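PDB 2DRH: 361aa long hypothetical D-aminopeptidase from Pyrococcus horikoshii, which is of unproven function but probably acts as an aminopeptidase of the DmpA-like S58 type. Local coordinates for the interface of chains A and B and the interface of chains A and C. Residues are numbered along the deposited sequence; one frame, centred on the assembly and turned at random. Chains: chain A/B/C, 361aa long hypothetical D-aminopeptidase.

Contact 1: the interface of chains A and B. Residues chain A 119-124; chain B 41, 144-145.
B:Arg145 NH1, one guanidinium nitrogen, is held by two backbone carbonyls of chain A in this two-fold interface of the deposited assembly, which may or may not be biological. It donates to A:Ile122 O at 2.9 Å, almost straight (171° at the hydrogen) and in the guanidinium plane. The second bond, from B:Arg145 NH1 to A:Asn119 O at 2.9 Å, bends a little more, and that oxygen is tilted from the guanidinium plane. Both carbonyls offer an in-plane lone pair; with A:Asn119 to A:Ile122 curled round the nitrogen, the two bonds probably restrict rotation of the guanidinium. A bend at chi3 (58°) brings the guanidinium against the backbone of A:Glu120, whose carbonyl oxygen stands over one face, offset toward the rim. The carboxylate A:Glu120 OE2 stays 5.6 Å from B:Arg145 NH2 and can probably add only a longer-range attraction. On the apolar side, A:Val124 CG2 meets B:Arg145 CD at 3.4 Å, the side chains crossing at about a right angle. The other methyl, A:Val124 CG1, faces B:Leu41 CD2 at 4.0 Å. B:Ile144 CG2 rests against A:Gly123 CA, where no side chain blocks it. In the fold, the chain A segment follows helix 104-118, while B:Ile144 and B:Arg145 begin the 3-10 helix 144-146 and B:Leu41 lies in a loop.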
ATOM      1  N   ASN A 119      30.196 -12.032  -6.489  1.00 30.30           N
ATOM      2  CA  ASN A 119      30.398 -11.151  -5.340  1.00 28.49           C
ATOM      3  C   ASN A 119      30.767 -11.953  -4.096  1.00 29.46           C
ATOM      4  O   ASN A 119      29.890 -12.481  -3.410  1.00 30.47           O
ATOM      5  CB  ASN A 119      29.117 -10.364  -5.066  1.00 28.33           C
ATOM      6  CG  ASN A 119      28.634  -9.591  -6.275  1.00 25.48           C
ATOM      7  OD1 ASN A 119      29.051  -8.464  -6.508  1.00 27.10           O
ATOM      8  ND2 ASN A 119      27.754 -10.200  -7.054  1.00 27.23           N
ATOM      9  N   GLU A 120      32.059 -12.028  -3.797  1.00 29.16           N
ATOM     10  CA  GLU A 120      32.536 -12.779  -2.641  1.00 29.50           C
ATOM     11  C   GLU A 120      32.424 -12.023  -1.323  1.00 30.14           C
ATOM     12  O   GLU A 120      32.694 -12.590  -0.261  1.00 29.05           O
ATOM     13  CB  GLU A 120      33.994 -13.189  -2.842  1.00 33.18           C
ATOM     14  CG  GLU A 120      34.225 -14.173  -3.962  1.00 35.15           C
ATOM     15  CD  GLU A 120      35.697 -14.360  -4.250  1.00 38.75           C
ATOM     16  OE1 GLU A 120      36.364 -13.347  -4.564  1.00 39.21           O
ATOM     17  OE2 GLU A 120      36.186 -15.509  -4.159  1.00 38.52           O
ATOM     18  N   ASP A 121      32.044 -10.750  -1.384  1.00 28.49           N
ATOM     19  CA  ASP A 121      31.914  -9.959  -0.171  1.00 28.92           C
ATOM     20  C   ASP A 121      30.539 -10.131   0.479  1.00 27.33           C
ATOM     21  O   ASP A 121      30.348  -9.798   1.645  1.00 26.47           O
ATOM     22  CB  ASP A 121      32.202  -8.481  -0.469  1.00 28.41           C
ATOM     23  CG  ASP A 121      31.406  -7.951  -1.642  1.00 29.21           C
ATOM     24  OD1 ASP A 121      31.179  -8.708  -2.606  1.00 30.75           O
ATOM     25  OD2 ASP A 121      31.020  -6.764  -1.614  1.00 30.63           O
ATOM     26  N   ILE A 122      29.589 -10.665  -0.276  1.00 28.09           N
ATOM     27  CA  ILE A 122      28.243 -10.889   0.244  1.00 27.88           C
ATOM     28  C   ILE A 122      28.292 -11.946   1.349  1.00 26.93           C
ATOM     29  O   ILE A 122      28.861 -13.016   1.162  1.00 28.01           O
ATOM     30  CB  ILE A 122      27.291 -11.360  -0.882  1.00 26.37           C
ATOM     31  CG1 ILE A 122      27.081 -10.221  -1.887  1.00 25.88           C
ATOM     32  CG2 ILE A 122      25.961 -11.826  -0.300  1.00 25.93           C
ATOM     33  CD1 ILE A 122      26.138 -10.562  -3.037  1.00 22.24           C
ATOM     34  N   GLY A 123      27.717 -11.632   2.506  1.00 27.94           N
ATOM     35  CA  GLY A 123      27.706 -12.577   3.611  1.00 27.39           C
ATOM     36  C   GLY A 123      28.965 -12.567   4.467  1.00 28.44           C
ATOM     37  O   GLY A 123      29.075 -13.333   5.428  1.00 27.62           O
ATOM     38  N   VAL A 124      29.914 -11.696   4.129  1.00 26.49           N
ATOM     39  CA  VAL A 124      31.167 -11.606   4.873  1.00 26.34           C
ATOM     40  C   VAL A 124      31.484 -10.170   5.313  1.00 27.06           C
ATOM     41  O   VAL A 124      31.499  -9.871   6.505  1.00 27.73           O
ATOM     42  CB  VAL A 124      32.353 -12.140   4.028  1.00 24.59           C
ATOM     43  CG1 VAL A 124      33.590 -12.309   4.897  1.00 23.59           C
ATOM     44  CG2 VAL A 124      31.979 -13.449   3.381  1.00 24.40           C
TER
ATOM     45  N   LEU B  41      36.507 -18.327   9.362  1.00 36.80           N
ATOM     46  CA  LEU B  41      35.441 -18.590   8.409  1.00 36.49           C
ATOM     47  C   LEU B  41      35.973 -19.198   7.119  1.00 37.13           C
ATOM     48  O   LEU B  41      36.815 -18.605   6.440  1.00 37.04           O
ATOM     49  CB  LEU B  41      34.702 -17.294   8.061  1.00 35.02           C
ATOM     50  CG  LEU B  41      33.746 -17.415   6.867  1.00 34.36           C
ATOM     51  CD1 LEU B  41      32.562 -18.283   7.256  1.00 31.25           C
ATOM     52  CD2 LEU B  41      33.273 -16.033   6.424  1.00 34.68           C
ATOM     53  N   ILE B 144      26.997 -17.960   6.279  1.00 22.17           N
ATOM     54  CA  ILE B 144      25.779 -17.877   5.486  1.00 20.36           C
ATOM     55  C   ILE B 144      25.984 -18.213   4.012  1.00 21.07           C
ATOM     56  O   ILE B 144      25.100 -18.794   3.378  1.00 19.40           O
ATOM     57  CB  ILE B 144      25.130 -16.482   5.638  1.00 18.77           C
ATOM     58  CG1 ILE B 144      23.653 -16.552   5.232  1.00 16.87           C
ATOM     59  CG2 ILE B 144      25.890 -15.442   4.802  1.00 17.71           C
ATOM     60  CD1 ILE B 144      22.880 -15.274   5.518  1.00 16.17           C
ATOM     61  N   ARG B 145      27.147 -17.857   3.463  1.00 20.34           N
ATOM     62  CA  ARG B 145      27.445 -18.144   2.062  1.00 19.91           C
ATOM     63  C   ARG B 145      27.381 -19.646   1.775  1.00 19.76           C
ATOM     64  O   ARG B 145      27.108 -20.063   0.654  1.00 22.21           O
ATOM     65  CB  ARG B 145      28.848 -17.625   1.689  1.00 20.04           C
ATOM     66  CG  ARG B 145      28.993 -16.101   1.712  1.00 20.45           C
ATOM     67  CD  ARG B 145      30.409 -15.673   1.326  1.00 18.83           C
ATOM     68  NE  ARG B 145      30.791 -16.163   0.006  1.00 20.12           N
ATOM     69  CZ  ARG B 145      30.533 -15.539  -1.142  1.00 20.95           C
ATOM     70  NH1 ARG B 145      29.891 -14.381  -1.154  1.00 19.34           N
ATOM     71  NH2 ARG B 145      30.918 -16.080  -2.289  1.00 23.37           N
TER

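Contact 2: the interface of chains A and B. Residues chain A 77-79, 104; chain B 85, 129-131.
A:Lys79 reaches into chain B, in a patch of the two-fold interface of the deposited assembly, and donates a hydrogen bond from its ammonium NZ to the side-chain amide oxygen B:Gln85 OE1 at 2.7 Å. The bond meets an in-plane lone pair of the amide, with a C=O...N angle of 122°. Two waters supplement this direct link. Water 1 lies 2.7 Å from A:Lys79 NZ and is also bonded to B:Gln85 NE2, so both ends of the amide are engaged and its rotation is probably fixed. Water 2 joins the backbone A:Ser78 O to B:Gln85 N and to the amide oxygen B:Asn130 OD1, lying 2.8 Å from the last. Packing is carried by the aliphatic part of the lysine. Its chain bends at chi2 (62°) and crosses B:Asn130 at a slant, with A:Lys79 CE 3.6 Å from B:Asn130 CA. The B:Pro131 ring adds looser contacts, its CD lying 4.1 Å from A:Lys79 CG and its CG near A:Ile104 CD1 at the start of helix 104-118. Aromatic contact is marginal: A:Tyr77 runs alongside B:Gln85, pointing the same way, with ring and amide planes 34° apart. B:Gln85 NE2 sits 4.3 Å above the plane of the A:Tyr77 ring, offset toward its rim.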
ATOM      1  N   TYR A  77      -2.382 -13.323  -6.887  1.00 19.67           N
ATOM      2  CA  TYR A  77      -2.474 -14.784  -6.822  1.00 20.25           C
ATOM      3  C   TYR A  77      -1.192 -15.199  -7.519  1.00 19.50           C
ATOM      4  O   TYR A  77      -1.202 -15.822  -8.578  1.00 18.26           O
ATOM      5  CB  TYR A  77      -3.686 -15.296  -7.594  1.00 21.85           C
ATOM      6  CG  TYR A  77      -4.092 -16.683  -7.169  1.00 24.68           C
ATOM      7  CD1 TYR A  77      -3.296 -17.785  -7.465  1.00 24.38           C
ATOM      8  CD2 TYR A  77      -5.261 -16.890  -6.438  1.00 25.59           C
ATOM      9  CE1 TYR A  77      -3.653 -19.065  -7.042  1.00 28.82           C
ATOM     10  CE2 TYR A  77      -5.626 -18.161  -6.008  1.00 28.74           C
ATOM     11  CZ  TYR A  77      -4.820 -19.244  -6.314  1.00 28.98           C
ATOM     12  OH  TYR A  77      -5.187 -20.504  -5.899  1.00 31.87           O
ATOM     13  N   SER A  78      -0.081 -14.850  -6.884  1.00 20.17           N
ATOM     14  CA  SER A  78       1.231 -15.058  -7.456  1.00 17.72           C
ATOM     15  C   SER A  78       2.224 -15.268  -6.322  1.00 16.47           C
ATOM     16  O   SER A  78       1.962 -14.877  -5.189  1.00 16.97           O
ATOM     17  CB  SER A  78       1.570 -13.788  -8.266  1.00 17.83           C
ATOM     18  OG  SER A  78       2.750 -13.906  -9.026  1.00 20.91           O
ATOM     19  N   LYS A  79       3.361 -15.886  -6.632  1.00 16.15           N
ATOM     20  CA  LYS A  79       4.398 -16.155  -5.641  1.00 14.08           C
ATOM     21  C   LYS A  79       5.740 -15.507  -6.024  1.00 14.91           C
ATOM     22  O   LYS A  79       6.747 -16.196  -6.209  1.00 16.06           O
ATOM     23  CB  LYS A  79       4.594 -17.669  -5.487  1.00 13.48           C
ATOM     24  CG  LYS A  79       3.432 -18.428  -4.816  1.00 16.66           C
ATOM     25  CD  LYS A  79       2.102 -18.343  -5.592  1.00 14.73           C
ATOM     26  CE  LYS A  79       1.152 -19.509  -5.185  1.00 14.09           C
ATOM     27  NZ  LYS A  79      -0.215 -19.377  -5.781  1.00 13.49           N
ATOM     28  N   ILE A 104      10.269 -21.691  -8.152  1.00 22.61           N
ATOM     29  CA  ILE A 104      10.832 -20.458  -7.608  1.00 21.43           C
ATOM     30  C   ILE A 104      11.950 -20.709  -6.599  1.00 22.08           C
ATOM     31  O   ILE A 104      12.914 -19.938  -6.527  1.00 20.94           O
ATOM     32  CB  ILE A 104       9.760 -19.554  -6.948  1.00 22.18           C
ATOM     33  CG1 ILE A 104       9.100 -20.276  -5.775  1.00 21.90           C
ATOM     34  CG2 ILE A 104       8.736 -19.123  -7.994  1.00 22.10           C
ATOM     35  CD1 ILE A 104       8.276 -19.354  -4.889  1.00 22.85           C
TER
ATOM     36  N   GLN B  85       0.613 -13.038  -1.973  1.00 12.47           N
ATOM     37  CA  GLN B  85      -0.653 -13.763  -2.002  1.00 14.41           C
ATOM     38  C   GLN B  85      -1.378 -13.596  -0.683  1.00 12.08           C
ATOM     39  O   GLN B  85      -2.582 -13.474  -0.665  1.00 14.21           O
ATOM     40  CB  GLN B  85      -0.451 -15.254  -2.292  1.00 16.75           C
ATOM     41  CG  GLN B  85      -1.772 -15.982  -2.565  1.00 17.17           C
ATOM     42  CD  GLN B  85      -1.592 -17.225  -3.417  1.00 22.06           C
ATOM     43  OE1 GLN B  85      -0.907 -17.185  -4.447  1.00 20.71           O
ATOM     44  NE2 GLN B  85      -2.211 -18.341  -2.997  1.00 16.98           N
ATOM     45  N   VAL B 129       0.646 -23.492  -4.922  1.00 22.11           N
ATOM     46  CA  VAL B 129       0.695 -23.251  -3.489  1.00 22.19           C
ATOM     47  C   VAL B 129       1.644 -22.098  -3.182  1.00 20.53           C
ATOM     48  O   VAL B 129       2.671 -21.936  -3.847  1.00 22.40           O
ATOM     49  CB  VAL B 129       1.127 -24.531  -2.714  1.00 21.77           C
ATOM     50  CG1 VAL B 129       2.491 -25.011  -3.191  1.00 22.55           C
ATOM     51  CG2 VAL B 129       1.149 -24.245  -1.219  1.00 21.59           C
ATOM     52  N   ASN B 130       1.286 -21.309  -2.172  1.00 19.02           N
ATOM     53  CA  ASN B 130       2.051 -20.135  -1.750  1.00 19.05           C
ATOM     54  C   ASN B 130       2.920 -20.394  -0.518  1.00 19.52           C
ATOM     55  O   ASN B 130       2.469 -20.235   0.620  1.00 19.75           O
ATOM     56  CB  ASN B 130       1.078 -18.986  -1.464  1.00 17.41           C
ATOM     57  CG  ASN B 130       1.782 -17.686  -1.100  1.00 20.06           C
ATOM     58  OD1 ASN B 130       2.774 -17.300  -1.727  1.00 19.74           O
ATOM     59  ND2 ASN B 130       1.254 -16.992  -0.096  1.00 13.79           N
ATOM     60  N   PRO B 131       4.184 -20.795  -0.727  1.00 18.94           N
ATOM     61  CA  PRO B 131       5.070 -21.059   0.411  1.00 19.63           C
ATOM     62  C   PRO B 131       5.444 -19.789   1.172  1.00 19.56           C
ATOM     63  O   PRO B 131       5.919 -18.816   0.582  1.00 20.84           O
ATOM     64  CB  PRO B 131       6.278 -21.738  -0.239  1.00 19.10           C
ATOM     65  CG  PRO B 131       6.314 -21.134  -1.607  1.00 19.03           C
ATOM     66  CD  PRO B 131       4.851 -21.125  -2.001  1.00 19.76           C
TER
HETATM   67  O   HOH W   1      -1.812 -20.791  -4.047  1.00 12.04           O
HETATM   68  O   HOH W   2       2.878 -14.661  -2.517  1.00 15.77           O

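Contact 3: the interface of chains A and C. Residues chain A 214, 270, 272, 274; chain C 264, 268, 313, 316.
A:Tyr272 of this peptidase family S58 protein lies against two helices of chain C, 252-268 and 309-328, and its ring is the core of the contact. C:Lys313 NZ makes a cation-pi contact over the ring face, 3.7 Å from the A:Tyr272 ring centroid. The lysine leaves its helix with CG anti to the backbone N (chi1 176°), runs out extended and bends at chi4 (55°), which turns the ammonium onto the ring. C:Ala316 CB meets the ring edge in plane, 3.9 Å from A:Tyr272 CD2. C:Val264 CG1 packs 3.8 Å from that same A:Tyr272 CD2. The phenol oxygen A:Tyr272 OH stands over the centre of the C:Arg268 guanidinium, 3.4 Å above its plane. Replacement by an alanine would probably leave the C:Lys313 ammonium without its aromatic face and open a gap beside C:Val264 and C:Ala316. The contact is looser toward A:Tyr274, which runs alongside C:Lys313 with its OH 4.2 Å from C:Lys313 CD. A:Tyr274 OH donates to A:Asp214 OD2 at 2.6 Å, on the syn side but tilted 31° out of the carboxylate plane, probably helping to position the carboxylate. The other oxygen, A:Asp214 OD1, lies 4.1 Å from C:Lys313 NZ, where its charge would probably still favour the ammonium.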
ATOM      1  N   ASP A 214     -12.110 -13.880 -24.508  1.00 25.49           N
ATOM      2  CA  ASP A 214     -11.740 -12.542 -24.063  1.00 25.19           C
ATOM      3  C   ASP A 214     -10.786 -11.865 -25.052  1.00 25.36           C
ATOM      4  O   ASP A 214     -10.823 -10.648 -25.230  1.00 25.21           O
ATOM      5  CB  ASP A 214     -11.069 -12.586 -22.685  1.00 26.39           C
ATOM      6  CG  ASP A 214     -11.961 -13.192 -21.608  1.00 26.97           C
ATOM      7  OD1 ASP A 214     -13.188 -12.949 -21.620  1.00 25.93           O
ATOM      8  OD2 ASP A 214     -11.420 -13.899 -20.736  1.00 28.97           O
ATOM      9  N   GLY A 270      -7.805  -8.053 -23.430  1.00 20.12           N
ATOM     10  CA  GLY A 270      -8.805  -8.941 -22.856  1.00 19.47           C
ATOM     11  C   GLY A 270      -8.411  -9.496 -21.491  1.00 21.54           C
ATOM     12  O   GLY A 270      -8.967 -10.508 -21.035  1.00 19.70           O
ATOM     13  N   TYR A 272      -8.607  -9.504 -17.709  1.00 19.33           N
ATOM     14  CA  TYR A 272      -9.497  -9.054 -16.644  1.00 18.66           C
ATOM     15  C   TYR A 272      -9.006  -9.364 -15.229  1.00 19.29           C
ATOM     16  O   TYR A 272      -9.692  -9.053 -14.247  1.00 17.88           O
ATOM     17  CB  TYR A 272     -10.892  -9.670 -16.832  1.00 19.32           C
ATOM     18  CG  TYR A 272     -11.571  -9.281 -18.132  1.00 20.14           C
ATOM     19  CD1 TYR A 272     -11.315  -9.977 -19.311  1.00 21.05           C
ATOM     20  CD2 TYR A 272     -12.443  -8.196 -18.186  1.00 19.57           C
ATOM     21  CE1 TYR A 272     -11.909  -9.601 -20.512  1.00 21.80           C
ATOM     22  CE2 TYR A 272     -13.043  -7.810 -19.381  1.00 19.90           C
ATOM     23  CZ  TYR A 272     -12.771  -8.515 -20.541  1.00 21.80           C
ATOM     24  OH  TYR A 272     -13.347  -8.126 -21.736  1.00 23.87           O
ATOM     25  N   TYR A 274      -8.587 -12.352 -13.530  1.00 21.82           N
ATOM     26  CA  TYR A 274      -9.493 -13.236 -12.802  1.00 22.52           C
ATOM     27  C   TYR A 274      -8.878 -13.573 -11.449  1.00 22.54           C
ATOM     28  O   TYR A 274      -7.689 -13.320 -11.203  1.00 19.77           O
ATOM     29  CB  TYR A 274      -9.753 -14.518 -13.601  1.00 22.32           C
ATOM     30  CG  TYR A 274     -10.497 -14.273 -14.893  1.00 22.81           C
ATOM     31  CD1 TYR A 274     -11.651 -13.485 -14.917  1.00 24.04           C
ATOM     32  CD2 TYR A 274     -10.057 -14.834 -16.092  1.00 24.21           C
ATOM     33  CE1 TYR A 274     -12.349 -13.262 -16.105  1.00 24.29           C
ATOM     34  CE2 TYR A 274     -10.750 -14.618 -17.287  1.00 24.57           C
ATOM     35  CZ  TYR A 274     -11.893 -13.833 -17.283  1.00 24.17           C
ATOM     36  OH  TYR A 274     -12.584 -13.635 -18.454  1.00 26.64           O
TER
ATOM     37  N   VAL C 264      -9.940  -1.924 -15.524  1.00 19.59           N
ATOM     38  CA  VAL C 264      -9.938  -2.743 -16.726  1.00 18.24           C
ATOM     39  C   VAL C 264     -10.902  -2.103 -17.726  1.00 19.91           C
ATOM     40  O   VAL C 264     -10.605  -2.023 -18.919  1.00 22.28           O
ATOM     41  CB  VAL C 264     -10.388  -4.196 -16.420  1.00 19.84           C
ATOM     42  CG1 VAL C 264     -10.594  -4.966 -17.711  1.00 19.47           C
ATOM     43  CG2 VAL C 264      -9.343  -4.893 -15.568  1.00 18.30           C
ATOM     44  N   ARG C 268     -10.083  -0.018 -21.472  1.00 19.22           N
ATOM     45  CA  ARG C 268     -10.696  -0.458 -22.718  1.00 20.52           C
ATOM     46  C   ARG C 268     -11.383   0.658 -23.499  1.00 21.50           C
ATOM     47  O   ARG C 268     -11.616   0.520 -24.694  1.00 23.33           O
ATOM     48  CB  ARG C 268     -11.671  -1.622 -22.467  1.00 21.81           C
ATOM     49  CG  ARG C 268     -10.967  -2.960 -22.162  1.00 22.81           C
ATOM     50  CD  ARG C 268     -11.940  -4.056 -21.740  1.00 23.67           C
ATOM     51  NE  ARG C 268     -12.760  -4.575 -22.837  1.00 24.43           N
ATOM     52  CZ  ARG C 268     -12.357  -5.495 -23.712  1.00 27.04           C
ATOM     53  NH1 ARG C 268     -11.138  -6.013 -23.630  1.00 25.38           N
ATOM     54  NH2 ARG C 268     -13.176  -5.906 -24.672  1.00 26.48           N
ATOM     55  N   LYS C 313     -15.236  -9.464 -13.758  1.00 19.55           N
ATOM     56  CA  LYS C 313     -15.557  -9.188 -15.152  1.00 20.66           C
ATOM     57  C   LYS C 313     -16.719  -8.220 -15.307  1.00 20.68           C
ATOM     58  O   LYS C 313     -16.629  -7.244 -16.062  1.00 17.97           O
ATOM     59  CB  LYS C 313     -15.870 -10.484 -15.908  1.00 22.23           C
ATOM     60  CG  LYS C 313     -16.301 -10.235 -17.347  1.00 26.87           C
ATOM     61  CD  LYS C 313     -16.127 -11.452 -18.225  1.00 31.28           C
ATOM     62  CE  LYS C 313     -16.427 -11.105 -19.678  1.00 36.05           C
ATOM     63  NZ  LYS C 313     -15.612  -9.943 -20.173  1.00 36.90           N
ATOM     64  N   ALA C 316     -15.728  -4.614 -14.853  1.00 19.62           N
ATOM     65  CA  ALA C 316     -15.055  -4.028 -16.010  1.00 20.57           C
ATOM     66  C   ALA C 316     -16.067  -3.647 -17.080  1.00 20.12           C
ATOM     67  O   ALA C 316     -15.972  -2.584 -17.690  1.00 19.35           O
ATOM     68  CB  ALA C 316     -14.049  -5.021 -16.582  1.00 18.90           C
TER

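Contact 1 and contact 2 belong to one two-fold interface between chains A and B, with C-alpha centres about 28 Å apart. Helix 104-118 of chain A connects them: its first residue enters contact 2, and the segment just after its last residue supplies contact 1. Contact 3 lies on a different two-fold interface, with chain C, about 22 Å from contact 2 and 47 Å from contact 1, and has no residues in common with either. Chain A thus uses separate surfaces for its two neighbours, and repetition of both interfaces is consistent with the deposited four-chain assembly, although the structure alone does not establish the oligomer in solution.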